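PDB 3D9Y: profilin from Schizosaccharomyces pombe, which binds monomeric actin and shapes the cytoskeleton, hindering polymerization at high concentration and enhancing it at low, and is essential for cytokinesis in fission yeast. Local coordinates for residues Ile88-Ala92 with Ala111-Glu116; Lys85-Ile89 with Ser100-Glu104; Arg19-Val23 with Ala33-Leu39; Thr93-Leu98 with Leu122-Tyr127; Pro54-Phe58 with Thr71-Gly76. All blocks are in the same frame, centred on the assembly; numbering follows the deposited sequence.

Contact 1: residues Ile88-Ala92 with Ala111-Glu116; sequences IICVA and AAKITE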
# COMPACT_ATOMS: atom_id res chain seq x y z
N ILE A 88 2.60 3.44 6.44
CA ILE A 88 2.17 3.00 5.14
C ILE A 88 2.08 1.48 5.18
O ILE A 88 2.95 0.82 5.74
CB ILE A 88 3.16 3.51 4.05
CG1 ILE A 88 2.55 3.42 2.66
CG2 ILE A 88 4.49 2.79 4.12
CD1 ILE A 88 1.95 4.71 2.17
N ILE A 89 0.99 0.95 4.61
CA ILE A 89 0.72 -0.49 4.54
C ILE A 89 0.52 -0.86 3.07
O ILE A 89 -0.40 -0.35 2.42
CB ILE A 89 -0.58 -0.82 5.27
CG1 ILE A 89 -0.55 -0.32 6.72
CG2 ILE A 89 -0.92 -2.34 5.15
CD1 ILE A 89 0.49 -0.96 7.63
N CYS A 90 1.39 -1.71 2.56
CA CYS A 90 1.33 -2.18 1.18
C CYS A 90 1.08 -3.69 1.17
O CYS A 90 1.83 -4.45 1.78
CB CYS A 90 2.63 -1.88 0.46
SG CYS A 90 3.12 -0.15 0.49
N VAL A 91 0.05 -4.12 0.44
CA VAL A 91 -0.34 -5.52 0.45
C VAL A 91 -0.63 -5.98 -0.98
O VAL A 91 -1.44 -5.38 -1.69
CB VAL A 91 -1.55 -5.77 1.34
CG1 VAL A 91 -1.84 -7.26 1.45
CG2 VAL A 91 -1.31 -5.19 2.74
N ALA A 92 0.05 -7.05 -1.39
CA ALA A 92 -0.10 -7.57 -2.75
C ALA A 92 -1.21 -8.62 -2.85
O ALA A 92 -1.36 -9.49 -1.98
CB ALA A 92 1.23 -8.16 -3.22
N ALA A 111 -4.72 -0.15 10.54
CA ALA A 111 -4.54 0.08 9.10
C ALA A 111 -4.12 -1.22 8.41
O ALA A 111 -4.62 -1.53 7.33
CB ALA A 111 -3.52 1.18 8.84
N ALA A 112 -3.23 -1.98 9.04
CA ALA A 112 -2.85 -3.28 8.49
C ALA A 112 -4.04 -4.22 8.37
O ALA A 112 -4.23 -4.86 7.33
CB ALA A 112 -1.77 -3.91 9.33
N LYS A 113 -4.85 -4.32 9.42
CA LYS A 113 -5.98 -5.27 9.43
C LYS A 113 -6.98 -4.93 8.33
O LYS A 113 -7.42 -5.80 7.59
CB LYS A 113 -6.67 -5.27 10.80
CG LYS A 113 -5.91 -6.06 11.87
CD LYS A 113 -6.31 -5.66 13.30
CE LYS A 113 -5.35 -6.24 14.33
NZ LYS A 113 -5.38 -5.49 15.63
N ILE A 114 -7.29 -3.64 8.18
CA ILE A 114 -8.22 -3.20 7.13
C ILE A 114 -7.67 -3.53 5.73
O ILE A 114 -8.37 -4.11 4.90
CB ILE A 114 -8.50 -1.68 7.27
CG1 ILE A 114 -9.34 -1.42 8.51
CG2 ILE A 114 -9.20 -1.11 6.01
CD1 ILE A 114 -9.28 -0.03 9.03
N THR A 115 -6.41 -3.17 5.49
CA THR A 115 -5.81 -3.30 4.15
C THR A 115 -5.57 -4.77 3.80
O THR A 115 -5.86 -5.20 2.68
CB THR A 115 -4.61 -2.38 3.96
OG1 THR A 115 -4.81 -1.09 4.39
CG2 THR A 115 -3.89 -2.57 2.75
N GLU A 116 -5.11 -5.55 4.77
CA GLU A 116 -4.94 -7.01 4.56
C GLU A 116 -6.27 -7.69 4.27
O GLU A 116 -6.34 -8.60 3.47
CB GLU A 116 -4.28 -7.66 5.78
CG GLU A 116 -2.82 -7.21 6.02
CD GLU A 116 -1.74 -7.92 5.17
OE1 GLU A 116 -2.06 -8.79 4.34
OE2 GLU A 116 -0.54 -7.59 5.36

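Contact 2: residues Lys85-Ile89 with Ser100-Glu104; sequences KEGII and SHYPE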
# COMPACT_ATOMS: atom_id res chain seq x y z
N LYS A 85 5.00 9.10 13.50
CA LYS A 85 3.88 8.33 14.03
C LYS A 85 2.85 8.00 12.94
O LYS A 85 1.79 7.41 13.22
CB LYS A 85 3.25 9.07 15.22
CG LYS A 85 4.15 9.09 16.46
CD LYS A 85 5.23 10.18 16.39
CE LYS A 85 6.38 9.95 17.38
NZ LYS A 85 7.36 8.94 16.89
N GLU A 86 3.16 8.34 11.69
CA GLU A 86 2.36 7.91 10.55
C GLU A 86 3.01 6.69 9.91
O GLU A 86 4.10 6.27 10.31
CB GLU A 86 2.21 9.05 9.54
CG GLU A 86 1.74 10.37 10.18
CD GLU A 86 1.56 11.49 9.18
OE1 GLU A 86 2.56 12.10 8.75
OE2 GLU A 86 0.39 11.80 8.85
N GLY A 87 2.34 6.12 8.91
CA GLY A 87 2.91 4.96 8.24
C GLY A 87 2.16 4.55 6.99
O GLY A 87 1.22 5.23 6.55
N ILE A 88 2.60 3.44 6.44
CA ILE A 88 2.17 3.00 5.14
C ILE A 88 2.08 1.48 5.18
O ILE A 88 2.95 0.82 5.74
CB ILE A 88 3.16 3.51 4.05
CG1 ILE A 88 2.55 3.42 2.66
CG2 ILE A 88 4.49 2.79 4.12
CD1 ILE A 88 1.95 4.71 2.17
N ILE A 89 0.99 0.95 4.61
CA ILE A 89 0.72 -0.49 4.54
C ILE A 89 0.52 -0.86 3.07
O ILE A 89 -0.40 -0.35 2.42
CB ILE A 89 -0.58 -0.82 5.27
CG1 ILE A 89 -0.55 -0.32 6.72
CG2 ILE A 89 -0.92 -2.34 5.15
CD1 ILE A 89 0.49 -0.96 7.63
N SER A 100 -1.94 1.83 1.51
CA SER A 100 -2.70 2.61 2.52
C SER A 100 -1.79 3.44 3.43
O SER A 100 -0.92 2.89 4.07
CB SER A 100 -3.52 1.65 3.39
OG SER A 100 -4.59 1.07 2.66
N HIS A 101 -2.01 4.75 3.48
CA HIS A 101 -1.35 5.64 4.45
C HIS A 101 -2.27 5.86 5.65
O HIS A 101 -3.48 6.03 5.46
CB HIS A 101 -1.04 7.00 3.77
CG HIS A 101 -0.28 7.96 4.63
ND1 HIS A 101 1.07 8.18 4.50
CD2 HIS A 101 -0.70 8.78 5.63
CE1 HIS A 101 1.46 9.09 5.38
NE2 HIS A 101 0.40 9.47 6.08
N TYR A 102 -1.72 5.86 6.86
CA TYR A 102 -2.48 6.16 8.07
C TYR A 102 -1.83 7.28 8.92
O TYR A 102 -0.61 7.39 8.96
CB TYR A 102 -2.69 4.89 8.90
CG TYR A 102 -1.42 4.25 9.44
CD1 TYR A 102 -0.97 4.56 10.71
CD2 TYR A 102 -0.70 3.33 8.69
CE1 TYR A 102 0.19 4.00 11.23
CE2 TYR A 102 0.46 2.75 9.21
CZ TYR A 102 0.89 3.09 10.48
OH TYR A 102 2.04 2.56 11.02
N PRO A 103 -2.66 8.12 9.56
CA PRO A 103 -2.20 9.19 10.45
C PRO A 103 -1.87 8.73 11.87
O PRO A 103 -2.11 7.58 12.21
CB PRO A 103 -3.40 10.13 10.48
CG PRO A 103 -4.55 9.22 10.39
CD PRO A 103 -4.13 8.15 9.42
N GLU A 104 -1.37 9.65 12.69
CA GLU A 104 -0.95 9.34 14.07
C GLU A 104 -2.05 8.72 14.95
O GLU A 104 -1.76 7.99 15.90
CB GLU A 104 -0.39 10.59 14.77
CG GLU A 104 -1.37 11.75 14.92
CD GLU A 104 -0.98 12.74 16.01
OE1 GLU A 104 0.23 12.88 16.29
OE2 GLU A 104 -1.88 13.39 16.58
O HOH W 1 0.24 6.01 14.44
O HOH W 2 3.73 4.43 13.01
O HOH W 3 3.22 0.76 9.15

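Contact 3: residues Arg19-Val23 with Ala33-Leu39; sequences RAAIV and ASAGFNL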
# COMPACT_ATOMS: atom_id res chain seq x y z
N ARG A 19 -4.93 8.36 3.08
CA ARG A 19 -4.59 8.37 1.65
C ARG A 19 -4.43 6.92 1.19
O ARG A 19 -4.06 6.06 1.99
CB ARG A 19 -3.30 9.15 1.36
CG ARG A 19 -3.01 10.35 2.26
CD ARG A 19 -1.79 11.13 1.77
NE ARG A 19 -2.16 12.13 0.77
CZ ARG A 19 -1.29 12.81 0.01
NH1 ARG A 19 0.02 12.61 0.11
NH2 ARG A 19 -1.75 13.69 -0.87
N ALA A 20 -4.71 6.67 -0.08
CA ALA A 20 -4.60 5.30 -0.61
C ALA A 20 -4.46 5.25 -2.13
O ALA A 20 -4.81 6.21 -2.84
CB ALA A 20 -5.80 4.46 -0.17
N ALA A 21 -3.93 4.13 -2.60
CA ALA A 21 -3.80 3.85 -4.01
C ALA A 21 -3.90 2.36 -4.28
O ALA A 21 -3.69 1.53 -3.39
CB ALA A 21 -2.48 4.41 -4.53
N ILE A 22 -4.25 2.02 -5.52
CA ILE A 22 -4.26 0.63 -5.97
C ILE A 22 -3.47 0.58 -7.27
O ILE A 22 -3.73 1.35 -8.19
CB ILE A 22 -5.68 0.10 -6.19
CG1 ILE A 22 -6.47 0.19 -4.87
CG2 ILE A 22 -5.64 -1.34 -6.73
CD1 ILE A 22 -7.94 -0.13 -4.98
N VAL A 23 -2.48 -0.31 -7.33
CA VAL A 23 -1.54 -0.37 -8.45
C VAL A 23 -1.37 -1.80 -8.95
O VAL A 23 -1.67 -2.75 -8.24
CB VAL A 23 -0.17 0.24 -8.05
CG1 VAL A 23 -0.34 1.66 -7.53
CG2 VAL A 23 0.52 -0.59 -7.01
N ALA A 33 -6.38 6.00 -7.18
CA ALA A 33 -5.61 6.75 -6.19
C ALA A 33 -6.45 7.88 -5.62
O ALA A 33 -7.32 8.41 -6.30
CB ALA A 33 -4.34 7.29 -6.80
N SER A 34 -6.18 8.24 -4.36
CA SER A 34 -6.81 9.38 -3.71
C SER A 34 -6.14 10.70 -4.12
O SER A 34 -5.06 10.70 -4.71
CB SER A 34 -6.80 9.22 -2.19
OG SER A 34 -5.49 9.08 -1.68
N ALA A 35 -6.81 11.80 -3.79
CA ALA A 35 -6.37 13.14 -4.21
C ALA A 35 -5.05 13.53 -3.58
O ALA A 35 -4.95 13.57 -2.33
CB ALA A 35 -7.43 14.17 -3.85
N GLY A 36 -4.06 13.83 -4.45
CA GLY A 36 -2.75 14.29 -4.02
C GLY A 36 -1.71 13.17 -3.96
O GLY A 36 -0.50 13.42 -4.05
N PHE A 37 -2.19 11.93 -3.84
CA PHE A 37 -1.36 10.78 -3.55
C PHE A 37 -0.82 10.18 -4.86
O PHE A 37 -1.20 9.08 -5.30
CB PHE A 37 -2.17 9.76 -2.73
CG PHE A 37 -1.34 8.78 -1.95
CD1 PHE A 37 -1.59 7.42 -2.03
CD2 PHE A 37 -0.32 9.22 -1.11
CE1 PHE A 37 -0.83 6.51 -1.31
CE2 PHE A 37 0.45 8.31 -0.39
CZ PHE A 37 0.19 6.95 -0.49
N ASN A 38 0.08 10.94 -5.47
CA ASN A 38 0.60 10.60 -6.80
C ASN A 38 1.84 9.71 -6.74
O ASN A 38 2.92 10.14 -6.33
CB ASN A 38 0.90 11.89 -7.58
CG ASN A 38 -0.31 12.80 -7.67
OD1 ASN A 38 -1.45 12.36 -7.50
ND2 ASN A 38 -0.07 14.08 -7.93
N LEU A 39 1.67 8.46 -7.17
CA LEU A 39 2.77 7.49 -7.25
C LEU A 39 3.33 7.44 -8.67
O LEU A 39 2.60 7.24 -9.63
CB LEU A 39 2.29 6.10 -6.85
CG LEU A 39 1.48 5.97 -5.56
CD1 LEU A 39 1.19 4.51 -5.30
CD2 LEU A 39 2.19 6.59 -4.37
O HOH W 4 -4.99 11.72 -0.34

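Contact 4: residues Thr93-Leu98 with Leu122-Tyr127; sequences TKLCIL and LVGVGY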
# COMPACT_ATOMS: atom_id res chain seq x y z
N THR A 93 -2.00 -8.52 -3.92
CA THR A 93 -3.00 -9.54 -4.27
C THR A 93 -2.46 -10.32 -5.47
O THR A 93 -1.26 -10.24 -5.77
CB THR A 93 -4.39 -8.91 -4.57
OG1 THR A 93 -4.34 -8.13 -5.77
CG2 THR A 93 -4.84 -8.03 -3.43
N LYS A 94 -3.31 -11.07 -6.16
CA LYS A 94 -2.86 -11.81 -7.33
C LYS A 94 -2.42 -10.85 -8.43
O LYS A 94 -1.37 -11.04 -9.05
CB LYS A 94 -3.96 -12.74 -7.85
CG LYS A 94 -3.48 -13.74 -8.88
CD LYS A 94 -4.60 -14.67 -9.35
CE LYS A 94 -5.50 -14.00 -10.38
NZ LYS A 94 -6.56 -14.92 -10.90
N LEU A 95 -3.21 -9.81 -8.66
CA LEU A 95 -3.01 -8.88 -9.77
C LEU A 95 -2.66 -7.45 -9.36
O LEU A 95 -2.28 -6.65 -10.21
CB LEU A 95 -4.27 -8.86 -10.64
CG LEU A 95 -4.72 -10.21 -11.21
CD1 LEU A 95 -5.95 -10.03 -12.07
CD2 LEU A 95 -3.61 -10.89 -12.01
N CYS A 96 -2.79 -7.11 -8.07
CA CYS A 96 -2.57 -5.73 -7.61
C CYS A 96 -1.81 -5.60 -6.28
O CYS A 96 -1.50 -6.59 -5.60
CB CYS A 96 -3.89 -4.96 -7.52
SG CYS A 96 -5.39 -5.95 -7.83
N ILE A 97 -1.47 -4.35 -5.97
CA ILE A 97 -0.95 -3.96 -4.67
C ILE A 97 -1.81 -2.83 -4.10
O ILE A 97 -1.98 -1.80 -4.75
CB ILE A 97 0.50 -3.45 -4.75
CG1 ILE A 97 1.43 -4.49 -5.39
CG2 ILE A 97 1.01 -3.04 -3.37
CD1 ILE A 97 2.68 -3.90 -6.00
N LEU A 98 -2.33 -3.03 -2.89
CA LEU A 98 -3.05 -1.98 -2.17
C LEU A 98 -2.02 -1.18 -1.37
O LEU A 98 -1.15 -1.76 -0.74
CB LEU A 98 -4.06 -2.61 -1.22
CG LEU A 98 -5.07 -3.59 -1.81
CD1 LEU A 98 -6.06 -4.03 -0.75
CD2 LEU A 98 -5.80 -2.99 -2.99
N LEU A 122 -10.17 -9.36 -2.22
CA LEU A 122 -9.83 -9.30 -3.62
C LEU A 122 -9.21 -10.62 -4.12
O LEU A 122 -9.51 -11.04 -5.23
CB LEU A 122 -8.92 -8.11 -3.93
CG LEU A 122 -9.61 -6.74 -3.85
CD1 LEU A 122 -8.58 -5.63 -3.86
CD2 LEU A 122 -10.61 -6.55 -4.98
N VAL A 123 -8.39 -11.27 -3.30
CA VAL A 123 -7.84 -12.58 -3.69
C VAL A 123 -8.97 -13.62 -3.84
O VAL A 123 -9.00 -14.37 -4.83
CB VAL A 123 -6.73 -13.05 -2.72
CG1 VAL A 123 -6.31 -14.50 -2.99
CG2 VAL A 123 -5.51 -12.14 -2.86
N GLY A 124 -9.90 -13.64 -2.89
CA GLY A 124 -11.06 -14.54 -2.94
C GLY A 124 -11.93 -14.30 -4.16
O GLY A 124 -12.49 -15.25 -4.72
N VAL A 125 -12.03 -13.05 -4.57
CA VAL A 125 -12.81 -12.70 -5.77
C VAL A 125 -12.06 -13.12 -7.03
O VAL A 125 -12.69 -13.44 -8.05
CB VAL A 125 -13.15 -11.19 -5.80
CG1 VAL A 125 -13.84 -10.81 -7.10
CG2 VAL A 125 -14.05 -10.82 -4.63
N GLY A 126 -10.74 -13.17 -6.94
CA GLY A 126 -9.89 -13.60 -8.05
C GLY A 126 -8.93 -12.54 -8.56
O GLY A 126 -8.37 -12.69 -9.64
N TYR A 127 -8.72 -11.48 -7.78
CA TYR A 127 -7.84 -10.37 -8.18
C TYR A 127 -6.61 -10.30 -7.28
O TYR A 127 -5.71 -9.52 -7.55
CB TYR A 127 -8.58 -9.03 -8.12
CG TYR A 127 -9.65 -8.87 -9.17
CD1 TYR A 127 -10.96 -9.29 -8.93
CD2 TYR A 127 -9.37 -8.29 -10.40
CE1 TYR A 127 -11.95 -9.14 -9.90
CE2 TYR A 127 -10.35 -8.14 -11.38
CZ TYR A 127 -11.64 -8.56 -11.12
OH TYR A 127 -12.61 -8.42 -12.07

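Contact 5: residues Pro54-Phe58 with Thr71-Gly76; sequences PPSMF and TIRAEG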
# COMPACT_ATOMS: atom_id res chain seq x y z
N PRO A 54 11.82 -9.26 -0.75
CA PRO A 54 11.43 -8.43 0.40
C PRO A 54 12.56 -7.94 1.32
O PRO A 54 12.51 -6.78 1.74
CB PRO A 54 10.42 -9.31 1.12
CG PRO A 54 9.84 -10.18 0.03
CD PRO A 54 11.06 -10.52 -0.79
N PRO A 55 13.57 -8.78 1.65
CA PRO A 55 14.64 -8.28 2.52
C PRO A 55 15.33 -7.03 2.01
O PRO A 55 15.77 -6.22 2.83
CB PRO A 55 15.62 -9.46 2.60
CG PRO A 55 14.78 -10.64 2.35
CD PRO A 55 13.77 -10.20 1.32
N SER A 56 15.40 -6.86 0.69
CA SER A 56 16.01 -5.67 0.08
C SER A 56 15.34 -4.36 0.50
O SER A 56 15.98 -3.31 0.51
CB SER A 56 15.98 -5.79 -1.45
OG SER A 56 14.69 -5.50 -1.95
N MET A 57 14.06 -4.43 0.85
CA MET A 57 13.30 -3.23 1.22
C MET A 57 13.80 -2.61 2.51
O MET A 57 13.63 -1.41 2.73
CB MET A 57 11.81 -3.53 1.32
CG MET A 57 11.20 -3.93 -0.01
SD MET A 57 11.24 -2.62 -1.22
CE MET A 57 10.17 -1.38 -0.48
N PHE A 58 14.44 -3.40 3.37
CA PHE A 58 14.98 -2.81 4.60
C PHE A 58 16.13 -1.83 4.33
O PHE A 58 16.23 -0.79 4.99
CB PHE A 58 15.38 -3.89 5.59
CG PHE A 58 14.21 -4.51 6.27
CD1 PHE A 58 13.72 -5.75 5.88
CD2 PHE A 58 13.55 -3.82 7.27
CE1 PHE A 58 12.63 -6.31 6.51
CE2 PHE A 58 12.46 -4.37 7.91
CZ PHE A 58 11.99 -5.61 7.52
N THR A 71 11.23 0.93 6.66
CA THR A 71 10.59 -0.38 6.55
C THR A 71 10.56 -1.09 7.91
O THR A 71 11.59 -1.20 8.60
CB THR A 71 11.36 -1.26 5.52
OG1 THR A 71 11.52 -0.54 4.28
CG2 THR A 71 10.64 -2.55 5.26
N ILE A 72 9.38 -1.56 8.32
CA ILE A 72 9.23 -2.30 9.58
C ILE A 72 8.78 -3.75 9.37
O ILE A 72 8.95 -4.60 10.25
CB ILE A 72 8.30 -1.58 10.58
CG1 ILE A 72 6.88 -1.45 10.03
CG2 ILE A 72 8.92 -0.22 10.98
CD1 ILE A 72 5.85 -1.05 11.03
N ARG A 73 8.22 -4.03 8.20
CA ARG A 73 7.89 -5.39 7.79
C ARG A 73 8.07 -5.51 6.29
O ARG A 73 7.67 -4.61 5.54
CB ARG A 73 6.45 -5.74 8.18
CG ARG A 73 6.01 -7.13 7.70
CD ARG A 73 4.71 -7.55 8.37
NE ARG A 73 4.87 -7.77 9.81
CZ ARG A 73 5.46 -8.83 10.36
NH1 ARG A 73 5.97 -9.80 9.61
NH2 ARG A 73 5.55 -8.92 11.68
N ALA A 74 8.69 -6.61 5.86
CA ALA A 74 8.77 -6.93 4.44
C ALA A 74 8.80 -8.45 4.23
O ALA A 74 9.75 -9.13 4.62
CB ALA A 74 9.97 -6.26 3.81
N GLU A 75 7.71 -8.96 3.64
CA GLU A 75 7.59 -10.35 3.25
C GLU A 75 6.94 -10.38 1.85
O GLU A 75 6.67 -9.32 1.25
CB GLU A 75 6.73 -11.15 4.26
CG GLU A 75 6.63 -10.58 5.67
CD GLU A 75 5.46 -11.13 6.46
OE1 GLU A 75 4.29 -10.82 6.13
OE2 GLU A 75 5.70 -11.85 7.44
N GLY A 76 6.65 -11.58 1.36
CA GLY A 76 6.17 -11.75 -0.01
C GLY A 76 4.84 -11.11 -0.33
O GLY A 76 4.51 -10.90 -1.51
O HOH W 5 14.19 0.91 5.86

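Contact 1: residues Ile88-Ala92 with Ala111-Glu116
Ile89 and Val91, alternate residues of strand 86-92, meet Ala111, Ala112, Thr115 and Glu116 of helix 108-125; the axes of segments 88-92 and 111-116 run at 25° to each other, 8.6 Å apart at their closest. Ile89 splits its work between two branches: CG1 meets Ala111 CB at 3.9 Å, with CD1 continuing over Ala112, while CG2, anti to the backbone N (chi1 of the CG1 branch -55°), reaches Thr115 CG2 at 3.8 Å. The same threonine methyl touches Val91 CG2 at 3.7 Å, wedged between the two strand side chains.

Of the polar groups, the Glu116 chain, bent at chi2 (-82°), swings its carboxylate across the Val91 methyls, with OE1 3.3 Å from Val91 CG1. Its OE2 is hydrogen-bonded to Tyr80 and Ser78. Thr115 OG1 bonds back to Ala111 O at 3.0 Å, on the face of that carbonyl opposite the one met by Thr115 N, and pairs with Ser100 OG.

Here the C-terminal helix of the profilin fold packs on the central antiparallel sheet. No hydrogen bond crosses between the segments; helix and strand are held by close-fitting methyls, while the buried threonine hydroxyl and the glutamate find partners on neighbouring strands or within the helix.

Contact 2: residues Lys85-Ile89 with Ser100-Glu104
Tyr102 lays its ring flat over the backbone of Gly87: Gly87 CA sits 3.8 Å from the ring centroid of Tyr102, a CH-pi contact over the face, and the glycine N lies above the middle of the same face. The ring reaches this place because CG stands between the backbone N and the carbonyl carbon of Tyr102 (chi1 64°), turning it across to the partner strand. With no side chain at Gly87, the ring can lie directly on its backbone. Ile89 CD1 packs against Tyr102 CE2 at 4.0 Å, the two side chains crossing at about a right angle.

On the other face of the sheet His101 CB meets Ile88 CD1, and the imidazole has Gly87 O over one face and the Glu86 carboxylate at its edge, the two planes 89° apart.

Both sets of side chains spring from the antiparallel beta hairpin of strands 86-92 and 96-102. Gly87 and Tyr102 form a hydrogen-bonded pair, with Tyr102 N to Gly87 O at 3.0 Å; Ile88 and His101 a non-hydrogen-bonded pair; Ile89 and Ser100 a second hydrogen-bonded pair, with Ile89 N to Ser100 O at 2.8 Å. Replacing Tyr102 by an alanine would probably uncover the Gly87 backbone and deprive Ile89 CD1 of its aromatic neighbour.

Farther out, one water lies 2.9 Å from Tyr102 OH, and another lies between this hydroxyl and Glu86 O. Pro108 and Ala111 of helix 108-125 pack on the tyrosine.

Contact 3: residues Arg19-Val23 with Ala33-Leu39
Phe37 and Arg19 form the densest part of this contact. Arg19 CB lies 4.0 Å from the centroid of the Phe37 ring, 16° off its normal, in a CH-pi contact over one face, while Leu39 CD2 comes over the opposite face. Ala20 O sits at the ring edge. Ala21 and Ala33 form an antiparallel non-hydrogen-bonded pair, their CB atoms touching; Ala21 CB also meets Phe37 CD1 and, at 3.8 Å, Leu39 CD1, which meets Val23 CG1 as well. Two hydrogen bonds hold Ser34 to Ala20: Ser34 N to Ala20 O at 2.9 Å, and the nearly straight one from Ala20 N to Ser34 OG at 3.0 Å (172°), the hydroxyl turned to the strand by chi1 of 59°.

The turn side is looser. Ser34 to Phe37 make a type II beta turn, and the Arg19 guanidinium lies along it without a direct hydrogen bond. Instead, a water accepts from Arg19 NE, donates to Ala35 O at 2.7 Å and bonds to Ser34 OG.

Segment 33-39 leads from strand 30-33 toward helix 41-52, whose Ile44 touches both Leu39 and Val23; Val99 of strand 96-102 packs on Phe37, and Leu11 and Leu12 of helix 3-12 cover Ala20 and Ser34.

Contact 4: residues Thr93-Leu98 with Leu122-Tyr127
Leu98 CD2 and Leu122 CD1 meet at 3.9 Å in the apolar centre, where the C-terminal helix of the profilin fold lies on strand 96-102. Next to them Thr93 CG2 rests against Leu122 CB, and Val123 CG2, lying anti to its own carbonyl carbon, packs on Thr93 CB at 3.8 Å. Leu118 and Ala119, one turn earlier in the helix, also touch Leu98.

The helix ends in a Schellman motif with Gly126 as its C-prime residue at positive phi: Tyr127 N bonds to Leu122 O at 2.7 Å, and Gly126 N makes a weak bond to Val123 O. This turn directs the last residue back to the loop before strand 96-102. Leu95 CD1 approaches Tyr127 CD2 obliquely there, and Cys96 SG faces Tyr127 CB.

At the polar edge two donors grip Tyr127 O, at the C terminus of the chain, from opposite faces of its plane. Leu95 N reaches Tyr127 O at 2.8 Å from well above that plane; Thr93 OG1 donates to the same oxygen. The threonine hydroxyl, held at chi1 68°, also accepts from Cys96 N in an ST motif. A valine in place of Thr93 is likely to leave Tyr127 O with one grip fewer and Cys96 N without its side-chain acceptor. Outermost, the Lys94 chain bends at chi3 to bring NZ 3.1 Å from Gly126 O, a weak hydrogen bond.

Contact 5: residues Pro54-Phe58 with Thr71-Gly76
The Phe58 ring carries Thr71 CG2 over one face, 3.9 Å from the ring centroid and 19° off its normal, a CH-pi contact in which the two side chains cross at about a right angle. At the ring edge, in its plane, lies Pro55 O from the preceding turn. Ala74 CB comes obliquely to Phe58 CE1 at 3.8 Å, so the aromatic spans from Thr71 to Ala74.

Strand 67-74 is interrupted here by a classic beta bulge, Ile72 and Arg73 both facing Tyr80 of strand 78-83. The corner at Ile72 lies between the two residues that receive the short helix 56-60, and the contact fastens this helix to the sheet near its edge strand 62-64. Thr71 and Ala74 point to the helix, while Ile72 and Arg73 turn away; the Arg73 guanidinium forms a salt bridge with Glu75 within the same segment.

Ala74 CB also receives Met57 and, ahead of the helix, Pro54. It touches Met57 CB at 4.1 Å and Pro54 CB, and lies 3.3 Å from Pro54 O. The proline ring reaches past the end of the strand, its CG 3.4 Å from Glu75 C. Met57 then folds away, bent at chi2 and chi3, toward Ile79 and Ile62.

Polar links cluster at Thr71. One water joins the backbones by donating to Phe58 O and accepting from Thr71 N. With chi1 at -52°, the hydroxyl lies beside the backbone N, and Thr71 OG1 donates to Met57 O at 2.8 Å from above the carbonyl plane.

From the N terminus, contact 3 closes the first loop, returning the chain after strand 30-33 to strand 19-24. Contact 5 follows in series, tying helix 56-60 to strand 67-74 near the other margin of the sheet. The remaining three interleave: contacts 1 and 2 start from the same part of strand 86-92, contact 2 closing the hairpin with strand 96-102 and contact 1 reaching on to helix 108-125, and contact 4 crosses both as it joins strand 96-102 to the end of that helix. Contacts 1 and 2 share Ile88 and Ile89; contacts 2 and 3 meet where His101 N approaches Arg19 O.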